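Local atomic coordinates of soluble lytic murein transglycosylase (Pseudomonas aeruginosa, PDB entry 5OHU), a protein that cleaves the glycan strands of bacterial peptidoglycan as a lytic transglycosylase, with both exolytic and endolytic turnover of the polymer. Residues 592-597 with 636-641; 598-603 with 610-615. All coordinates share one frame; numbering follows the deposited sequence.

Contact 1. Residues 592-597 with 636-641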
ATOM      1  N   HIS A 592      -4.675  29.538 -14.748  1.00 16.15           N
ATOM      2  CA  HIS A 592      -3.336  29.403 -15.330  1.00 26.02           C
ATOM      3  C   HIS A 592      -2.400  28.610 -14.420  1.00 22.68           C
ATOM      4  O   HIS A 592      -1.233  28.954 -14.257  1.00 23.37           O
ATOM      5  CB  HIS A 592      -2.732  30.769 -15.638  1.00 27.39           C
ATOM      6  CG  HIS A 592      -3.570  31.604 -16.549  1.00 31.13           C
ATOM      7  ND1 HIS A 592      -3.428  32.973 -16.644  1.00 30.31           N
ATOM      8  CD2 HIS A 592      -4.561  31.266 -17.405  1.00 30.36           C
ATOM      9  CE1 HIS A 592      -4.298  33.440 -17.517  1.00 23.58           C
ATOM     10  NE2 HIS A 592      -4.998  32.425 -17.993  1.00 34.06           N
ATOM     11  N   LEU A 593      -2.923  27.558 -13.794  1.00 21.92           N
ATOM     12  CA  LEU A 593      -2.108  26.706 -12.942  1.00 14.20           C
ATOM     13  C   LEU A 593      -1.255  25.793 -13.819  1.00 11.71           C
ATOM     14  O   LEU A 593      -1.753  25.182 -14.762  1.00 14.91           O
ATOM     15  CB  LEU A 593      -3.006  25.891 -12.012  1.00 14.65           C
ATOM     16  CG  LEU A 593      -2.296  25.068 -10.932  1.00 17.42           C
ATOM     17  CD1 LEU A 593      -1.493  26.004 -10.059  1.00 21.14           C
ATOM     18  CD2 LEU A 593      -3.296  24.288 -10.099  1.00 19.16           C
ATOM     19  N   ALA A 594       0.033  25.725 -13.543  1.00 12.10           N
ATOM     20  CA  ALA A 594       0.898  24.862 -14.329  1.00 15.96           C
ATOM     21  C   ALA A 594       0.620  23.400 -13.992  1.00 14.22           C
ATOM     22  O   ALA A 594       0.293  23.057 -12.857  1.00 10.37           O
ATOM     23  CB  ALA A 594       2.373  25.199 -14.078  1.00 10.46           C
ATOM     24  N   PHE A 595       0.767  22.537 -14.997  1.00 11.77           N
ATOM     25  CA  PHE A 595       0.436  21.121 -14.832  1.00 12.12           C
ATOM     26  C   PHE A 595       1.301  20.435 -13.764  1.00 11.92           C
ATOM     27  O   PHE A 595       0.818  19.552 -13.048  1.00 13.50           O
ATOM     28  CB  PHE A 595       0.593  20.400 -16.168  1.00 16.49           C
ATOM     29  CG  PHE A 595       2.018  20.084 -16.497  1.00 11.24           C
ATOM     30  CD1 PHE A 595       2.852  21.057 -17.017  1.00 11.25           C
ATOM     31  CD2 PHE A 595       2.536  18.825 -16.242  1.00 14.47           C
ATOM     32  CE1 PHE A 595       4.176  20.776 -17.308  1.00 15.15           C
ATOM     33  CE2 PHE A 595       3.868  18.527 -16.519  1.00 16.89           C
ATOM     34  CZ  PHE A 595       4.692  19.503 -17.057  1.00 15.15           C
ATOM     35  N   ASP A 596       2.583  20.793 -13.656  1.00 10.93           N
ATOM     36  CA  ASP A 596       3.418  20.092 -12.684  1.00 11.04           C
ATOM     37  C   ASP A 596       3.091  20.517 -11.248  1.00 14.37           C
ATOM     38  O   ASP A 596       3.127  19.681 -10.335  1.00 12.67           O
ATOM     39  CB  ASP A 596       4.909  20.277 -13.013  1.00 11.25           C
ATOM     40  CG  ASP A 596       5.326  21.735 -13.094  1.00 17.58           C
ATOM     41  OD1 ASP A 596       4.456  22.624 -13.009  1.00 13.79           O
ATOM     42  OD2 ASP A 596       6.539  21.998 -13.251  1.00 18.85           O
ATOM     43  N   VAL A 597       2.729  21.787 -11.034  1.00 10.66           N
ATOM     44  CA  VAL A 597       2.240  22.204  -9.724  1.00 14.37           C
ATOM     45  C   VAL A 597       0.942  21.474  -9.378  1.00 12.09           C
ATOM     46  O   VAL A 597       0.757  20.989  -8.254  1.00 14.39           O
ATOM     47  CB  VAL A 597       2.052  23.734  -9.674  1.00 18.13           C
ATOM     48  CG1 VAL A 597       1.346  24.143  -8.350  1.00 12.25           C
ATOM     49  CG2 VAL A 597       3.380  24.459  -9.804  1.00 10.47           C
ATOM     50  N   GLU A 636      -1.922  20.602 -22.579  1.00 16.30           N
ATOM     51  CA  GLU A 636      -2.062  20.156 -21.198  1.00 14.37           C
ATOM     52  C   GLU A 636      -1.226  20.960 -20.205  1.00 15.68           C
ATOM     53  O   GLU A 636      -1.419  20.809 -18.996  1.00 15.45           O
ATOM     54  CB  GLU A 636      -1.677  18.671 -21.100  1.00 12.44           C
ATOM     55  CG  GLU A 636      -2.535  17.747 -21.950  1.00 18.98           C
ATOM     56  CD  GLU A 636      -1.986  16.317 -22.025  1.00 24.54           C
ATOM     57  OE1 GLU A 636      -2.797  15.389 -22.263  1.00 15.36           O
ATOM     58  OE2 GLU A 636      -0.745  16.140 -21.855  1.00 16.52           O
ATOM     59  N   ARG A 637      -0.314  21.818 -20.677  1.00 11.27           N
ATOM     60  CA  ARG A 637       0.667  22.417 -19.775  1.00 16.96           C
ATOM     61  C   ARG A 637       0.044  23.408 -18.787  1.00 24.45           C
ATOM     62  O   ARG A 637       0.621  23.644 -17.721  1.00 14.70           O
ATOM     63  CB  ARG A 637       1.776  23.077 -20.596  1.00 11.26           C
ATOM     64  CG  ARG A 637       2.363  22.125 -21.628  1.00 18.88           C
ATOM     65  CD  ARG A 637       3.593  22.669 -22.329  1.00 18.42           C
ATOM     66  NE  ARG A 637       4.703  22.765 -21.405  1.00 29.51           N
ATOM     67  CZ  ARG A 637       5.724  21.910 -21.351  1.00 27.57           C
ATOM     68  NH1 ARG A 637       5.792  20.887 -22.185  1.00 25.15           N
ATOM     69  NH2 ARG A 637       6.678  22.090 -20.452  1.00 33.54           N
ATOM     70  N   TYR A 638      -1.098  24.015 -19.129  1.00 10.68           N
ATOM     71  CA  TYR A 638      -1.851  24.878 -18.224  1.00 22.48           C
ATOM     72  C   TYR A 638      -3.325  24.524 -18.310  1.00 18.60           C
ATOM     73  O   TYR A 638      -3.811  24.100 -19.363  1.00 24.76           O
ATOM     74  CB  TYR A 638      -1.752  26.374 -18.555  1.00 21.18           C
ATOM     75  CG  TYR A 638      -0.415  27.007 -18.368  1.00 19.69           C
ATOM     76  CD1 TYR A 638       0.012  27.379 -17.110  1.00 16.42           C
ATOM     77  CD2 TYR A 638       0.418  27.266 -19.456  1.00 10.44           C
ATOM     78  CE1 TYR A 638       1.250  27.962 -16.925  1.00 23.98           C
ATOM     79  CE2 TYR A 638       1.644  27.853 -19.280  1.00 19.51           C
ATOM     80  CZ  TYR A 638       2.050  28.209 -18.001  1.00 25.08           C
ATOM     81  OH  TYR A 638       3.276  28.797 -17.789  1.00 29.70           O
ATOM     82  N   PHE A 639      -4.033  24.731 -17.203  1.00 20.10           N
ATOM     83  CA  PHE A 639      -5.480  24.572 -17.185  1.00 36.03           C
ATOM     84  C   PHE A 639      -6.066  25.315 -15.990  1.00 45.54           C
ATOM     85  O   PHE A 639      -5.394  25.528 -14.973  1.00 32.58           O
ATOM     86  CB  PHE A 639      -5.904  23.095 -17.172  1.00 39.45           C
ATOM     87  CG  PHE A 639      -5.036  22.196 -16.333  1.00 30.93           C
ATOM     88  CD1 PHE A 639      -5.283  22.035 -14.982  1.00 25.80           C
ATOM     89  CD2 PHE A 639      -4.007  21.469 -16.912  1.00 28.34           C
ATOM     90  CE1 PHE A 639      -4.512  21.189 -14.222  1.00 27.02           C
ATOM     91  CE2 PHE A 639      -3.234  20.623 -16.157  1.00 27.26           C
ATOM     92  CZ  PHE A 639      -3.487  20.482 -14.807  1.00 26.06           C
ATOM     93  N   ASP A 640      -7.324  25.724 -16.149  1.00 58.82           N
ATOM     94  CA  ASP A 640      -8.042  26.635 -15.267  1.00 62.98           C
ATOM     95  C   ASP A 640      -9.281  25.939 -14.716  1.00 70.10           C
ATOM     96  O   ASP A 640      -9.579  24.791 -15.049  1.00 57.79           O
ATOM     97  CB  ASP A 640      -8.459  27.914 -16.008  1.00 60.20           C
ATOM     98  CG  ASP A 640      -7.290  28.830 -16.337  1.00 66.28           C
ATOM     99  OD1 ASP A 640      -6.186  28.338 -16.651  1.00 61.15           O
ATOM    100  OD2 ASP A 640      -7.485  30.064 -16.300  1.00 75.23           O
ATOM    101  N   ASP A 641     -10.024  26.671 -13.892  1.00 81.06           N
ATOM    102  CA  ASP A 641     -11.276  26.185 -13.324  1.00 81.17           C
ATOM    103  C   ASP A 641     -12.432  26.445 -14.278  1.00 78.49           C
ATOM    104  O   ASP A 641     -12.605  27.567 -14.755  1.00 81.99           O
ATOM    105  CB  ASP A 641     -11.543  26.856 -11.977  1.00 84.83           C
ATOM    106  CG  ASP A 641     -12.753  26.287 -11.276  1.00 89.01           C
ATOM    107  OD1 ASP A 641     -13.124  25.134 -11.578  1.00 94.27           O
ATOM    108  OD2 ASP A 641     -13.330  26.992 -10.421  1.00 87.02           O
TER
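Phe595 and Phe639 meet where a two-stranded antiparallel sheet runs into the start of helix 595-600. The sheet pairs 593-594 with 638-639, close to the C-terminal end of the modelled chain. The Phe639 CG sits between its backbone N and carbonyl carbon (chi1 38°), and from there the ring reaches back toward the other strand, its CE2 3.8 Å from CB of Phe595. This ring shares one side of the sheet with Leu593, and Trp598 meets it edge-to-face. CB of Asp596 stands over the centre of one face of the Phe595 ring, and the carbonyl O of Arg637 lies at its edge, in plane. CE1 of Phe595 in turn lies over one face of the Arg637 guanidinium, 4.2 Å from NH2. That guanidinium is anchored by a salt bridge to Asp381 of helix 374-383, which also packs on Phe595.

The other side of the sheet carries Ala594 and Tyr638. CB of Ala594 touches CE1 of the tyrosine ring at 4.1 Å. CD1 of the same ring rests against the carbonyl O of His592.

The backbone pairing is uneven. Leu593 and Phe639 form the hydrogen-bonded pair, but both of their bonds are weak. Ala594 and Tyr638 are the non-hydrogen-bonded pair. A firmer bond follows at the helix start, from Phe595 N to Arg637 O at 2.9 Å.

At the other end, the His592 ring and the Asp640 carboxylate have planes 58° apart. CD2 of the ring comes 3.3 Å from OD2, and Arg591 forms a salt bridge with that oxygen. Asp640 is poorly ordered. Its OD1 accepts a bond from His592 N at 2.7 Å, with the donor well above the carboxylate plane.

Contact 2. Residues 598-603 with 610-615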
ATOM      1  N   TRP A 598       0.010  21.409 -10.330  1.00 12.06           N
ATOM      2  CA  TRP A 598      -1.269  20.754 -10.052  1.00 14.16           C
ATOM      3  C   TRP A 598      -1.065  19.303  -9.651  1.00 11.98           C
ATOM      4  O   TRP A 598      -1.654  18.837  -8.670  1.00 16.53           O
ATOM      5  CB  TRP A 598      -2.206  20.829 -11.257  1.00 10.33           C
ATOM      6  CG  TRP A 598      -3.583  20.308 -10.889  1.00 14.20           C
ATOM      7  CD1 TRP A 598      -4.579  21.005 -10.251  1.00 16.99           C
ATOM      8  CD2 TRP A 598      -4.100  18.980 -11.101  1.00 11.73           C
ATOM      9  NE1 TRP A 598      -5.683  20.194 -10.066  1.00 16.62           N
ATOM     10  CE2 TRP A 598      -5.415  18.955 -10.590  1.00 12.84           C
ATOM     11  CE3 TRP A 598      -3.590  17.826 -11.701  1.00 10.68           C
ATOM     12  CZ2 TRP A 598      -6.214  17.819 -10.647  1.00 16.54           C
ATOM     13  CZ3 TRP A 598      -4.388  16.693 -11.755  1.00 10.82           C
ATOM     14  CH2 TRP A 598      -5.683  16.699 -11.225  1.00 15.55           C
ATOM     15  N   ILE A 599      -0.223  18.575 -10.391  1.00 11.12           N
ATOM     16  CA  ILE A 599       0.034  17.176 -10.061  1.00 11.27           C
ATOM     17  C   ILE A 599       0.660  17.072  -8.685  1.00 11.85           C
ATOM     18  O   ILE A 599       0.256  16.244  -7.859  1.00 13.04           O
ATOM     19  CB  ILE A 599       0.932  16.516 -11.123  1.00 11.16           C
ATOM     20  CG1 ILE A 599       0.138  16.247 -12.403  1.00 11.20           C
ATOM     21  CG2 ILE A 599       1.426  15.176 -10.604  1.00 11.31           C
ATOM     22  CD1 ILE A 599       1.010  16.289 -13.647  1.00 11.41           C
ATOM     23  N   GLU A 600       1.663  17.912  -8.422  1.00 15.60           N
ATOM     24  CA  GLU A 600       2.387  17.838  -7.163  1.00 10.83           C
ATOM     25  C   GLU A 600       1.477  18.104  -5.972  1.00 19.87           C
ATOM     26  O   GLU A 600       1.726  17.589  -4.874  1.00 13.37           O
ATOM     27  CB  GLU A 600       3.536  18.844  -7.148  1.00 10.87           C
ATOM     28  CG  GLU A 600       4.536  18.549  -6.056  1.00 12.54           C
ATOM     29  CD  GLU A 600       5.060  17.132  -6.153  1.00 23.45           C
ATOM     30  OE1 GLU A 600       5.574  16.776  -7.260  1.00 18.13           O
ATOM     31  OE2 GLU A 600       4.900  16.370  -5.158  1.00 16.13           O
ATOM     32  N   THR A 601       0.420  18.902  -6.161  1.00 15.88           N
ATOM     33  CA  THR A 601      -0.436  19.306  -5.054  1.00 14.44           C
ATOM     34  C   THR A 601      -1.752  18.550  -5.042  1.00 10.59           C
ATOM     35  O   THR A 601      -2.695  18.975  -4.372  1.00 15.22           O
ATOM     36  CB  THR A 601      -0.696  20.818  -5.069  1.00 12.33           C
ATOM     37  OG1 THR A 601      -1.368  21.189  -6.280  1.00 10.16           O
ATOM     38  CG2 THR A 601       0.629  21.609  -4.965  1.00 10.29           C
ATOM     39  N   ILE A 602      -1.832  17.432  -5.757  1.00 11.33           N
ATOM     40  CA  ILE A 602      -2.991  16.540  -5.612  1.00 11.17           C
ATOM     41  C   ILE A 602      -3.074  16.059  -4.159  1.00 16.58           C
ATOM     42  O   ILE A 602      -2.070  15.579  -3.602  1.00 11.32           O
ATOM     43  CB  ILE A 602      -2.865  15.348  -6.582  1.00 16.35           C
ATOM     44  CG1 ILE A 602      -3.219  15.771  -8.012  1.00 12.98           C
ATOM     45  CG2 ILE A 602      -3.772  14.175  -6.163  1.00 12.46           C
ATOM     46  CD1 ILE A 602      -2.827  14.710  -9.011  1.00 11.55           C
ATOM     47  N   PRO A 603      -4.217  16.173  -3.491  1.00 13.67           N
ATOM     48  CA  PRO A 603      -4.268  15.805  -2.065  1.00 15.83           C
ATOM     49  C   PRO A 603      -4.040  14.329  -1.778  1.00 20.41           C
ATOM     50  O   PRO A 603      -3.492  14.008  -0.717  1.00 21.25           O
ATOM     51  CB  PRO A 603      -5.680  16.247  -1.641  1.00 13.43           C
ATOM     52  CG  PRO A 603      -6.139  17.188  -2.728  1.00 23.43           C
ATOM     53  CD  PRO A 603      -5.499  16.676  -3.978  1.00 15.10           C
ATOM     54  N   TYR A 610      -0.434   7.629  -9.123  1.00 12.36           N
ATOM     55  CA  TYR A 610      -1.152   7.102 -10.277  1.00 12.59           C
ATOM     56  C   TYR A 610      -0.909   7.959 -11.521  1.00 12.59           C
ATOM     57  O   TYR A 610      -0.483   7.458 -12.569  1.00 14.78           O
ATOM     58  CB  TYR A 610      -2.645   7.034  -9.943  1.00 12.48           C
ATOM     59  CG  TYR A 610      -3.497   6.411 -11.011  1.00 19.39           C
ATOM     60  CD1 TYR A 610      -3.924   7.155 -12.109  1.00 12.74           C
ATOM     61  CD2 TYR A 610      -3.878   5.070 -10.928  1.00 13.05           C
ATOM     62  CE1 TYR A 610      -4.706   6.574 -13.088  1.00 17.11           C
ATOM     63  CE2 TYR A 610      -4.659   4.490 -11.901  1.00 13.35           C
ATOM     64  CZ  TYR A 610      -5.073   5.241 -12.978  1.00 17.69           C
ATOM     65  OH  TYR A 610      -5.867   4.661 -13.947  1.00 14.41           O
ATOM     66  N   VAL A 611      -1.190   9.259 -11.423  1.00 13.87           N
ATOM     67  CA  VAL A 611      -1.036  10.157 -12.569  1.00 12.26           C
ATOM     68  C   VAL A 611       0.412  10.180 -13.051  1.00 12.44           C
ATOM     69  O   VAL A 611       0.686  10.085 -14.252  1.00 12.67           O
ATOM     70  CB  VAL A 611      -1.521  11.572 -12.193  1.00 17.83           C
ATOM     71  CG1 VAL A 611      -1.139  12.567 -13.272  1.00 11.86           C
ATOM     72  CG2 VAL A 611      -3.058  11.575 -11.949  1.00 13.92           C
ATOM     73  N   GLN A 612       1.361  10.344 -12.128  1.00 12.35           N
ATOM     74  CA  GLN A 612       2.752  10.375 -12.556  1.00 12.55           C
ATOM     75  C   GLN A 612       3.149   9.069 -13.226  1.00 12.98           C
ATOM     76  O   GLN A 612       3.882   9.095 -14.224  1.00 14.25           O
ATOM     77  CB  GLN A 612       3.666  10.707 -11.382  1.00 12.43           C
ATOM     78  CG  GLN A 612       3.389  12.076 -10.794  1.00 12.07           C
ATOM     79  CD  GLN A 612       4.322  12.424  -9.642  1.00 14.71           C
ATOM     80  OE1 GLN A 612       5.032  11.560  -9.123  1.00 21.66           O
ATOM     81  NE2 GLN A 612       4.333  13.701  -9.242  1.00 14.10           N
ATOM     82  N   ASN A 613       2.634   7.931 -12.741  1.00 13.10           N
ATOM     83  CA  ASN A 613       2.939   6.655 -13.386  1.00 13.55           C
ATOM     84  C   ASN A 613       2.390   6.617 -14.813  1.00 15.08           C
ATOM     85  O   ASN A 613       3.101   6.263 -15.759  1.00 14.12           O
ATOM     86  CB  ASN A 613       2.334   5.476 -12.611  1.00 13.64           C
ATOM     87  CG  ASN A 613       3.060   5.153 -11.308  1.00 23.43           C
ATOM     88  OD1 ASN A 613       2.590   4.310 -10.527  1.00 15.99           O
ATOM     89  ND2 ASN A 613       4.115   5.893 -11.008  1.00 13.47           N
ATOM     90  N   VAL A 614       1.092   6.904 -14.963  1.00 14.08           N
ATOM     91  CA  VAL A 614       0.430   6.810 -16.262  1.00 13.81           C
ATOM     92  C   VAL A 614       1.108   7.720 -17.279  1.00 13.84           C
ATOM     93  O   VAL A 614       1.383   7.308 -18.408  1.00 14.60           O
ATOM     94  CB  VAL A 614      -1.067   7.135 -16.129  1.00 18.55           C
ATOM     95  CG1 VAL A 614      -1.708   7.306 -17.509  1.00 13.80           C
ATOM     96  CG2 VAL A 614      -1.789   6.018 -15.322  1.00 18.37           C
ATOM     97  N   LEU A 615       1.391   8.970 -16.899  1.00 13.47           N
ATOM     98  CA  LEU A 615       2.050   9.865 -17.843  1.00 18.14           C
ATOM     99  C   LEU A 615       3.425   9.338 -18.215  1.00 13.86           C
ATOM    100  O   LEU A 615       3.817   9.392 -19.385  1.00 17.54           O
ATOM    101  CB  LEU A 615       2.156  11.279 -17.270  1.00 13.06           C
ATOM    102  CG  LEU A 615       0.813  11.998 -17.101  1.00 27.33           C
ATOM    103  CD1 LEU A 615       0.976  13.318 -16.299  1.00 12.32           C
ATOM    104  CD2 LEU A 615       0.175  12.266 -18.472  1.00 12.86           C
TER
HETATM  105  O   HOH W   1       4.211  16.844  -9.892  1.00 19.25           O
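The amide of Gln612 and the carboxylate of Glu600 cross obliquely, with their planes 61° apart. Glu600 OE1 and Gln612 NE2 are 3.9 Å apart, and water 1 joins them. The water donates to OE1 at 3.0 Å and accepts a weak bond from NE2. Tyr375 OH hydrogen-bonds to both atoms and is the main polar partner of both side chains. OE1 also binds Trp346, and OE2 forms a salt bridge with Arg315. The buried carboxylate is therefore held by several groups. Within 598-603, CG1 of Ile602 lies over one face of the Trp598 ring, offset toward the rim.

The apolar part of the contact is centred on Ile599, in the lysozyme-like SLT domain. It joins two consecutive helices, 595-600 and 605-624, linked by a short connection. Ile599 CG2 is anti to the backbone N and rests against the Gln612 chain, 3.7 Å from CG and 3.5 Å from NE2. Gln612 CD lies anti to CA (chi2 -179°), so the chain runs straight out from CG past Ile599 CG2. The other branch of Ile599 serves two partners. CG1 meets Val611 CG1 at 4.0 Å, and CD1 reaches tip to tip toward Leu615 CD1. Val570 of helix 569-578 also touches Ile599. Past the end of its helix, Ile602 CD1 approaches the second methyl of Val611, CG2, at 4.3 Å.

The two contacts have centres about 12 Å apart and share helix 595-600. Contact 1 uses its first turn and the short strand before it. Contact 2 sets its last residues and the loop after it against helix 605-624. Along the chain contact 2 is nested inside the loop closed by contact 1. Leu593 and Phe639 of contact 1 both pack against Trp598 of 598-603, so sheet and helix pair touch directly. Contact 1 is partly buried, about 29 Å from the centre of the chain. Contact 2 is buried, about 17 Å from it. Contact 1 holds C-terminal strand 638-639 to the segment leading into helix 595-600, and contact 2 holds that helix's end to helix 605-624.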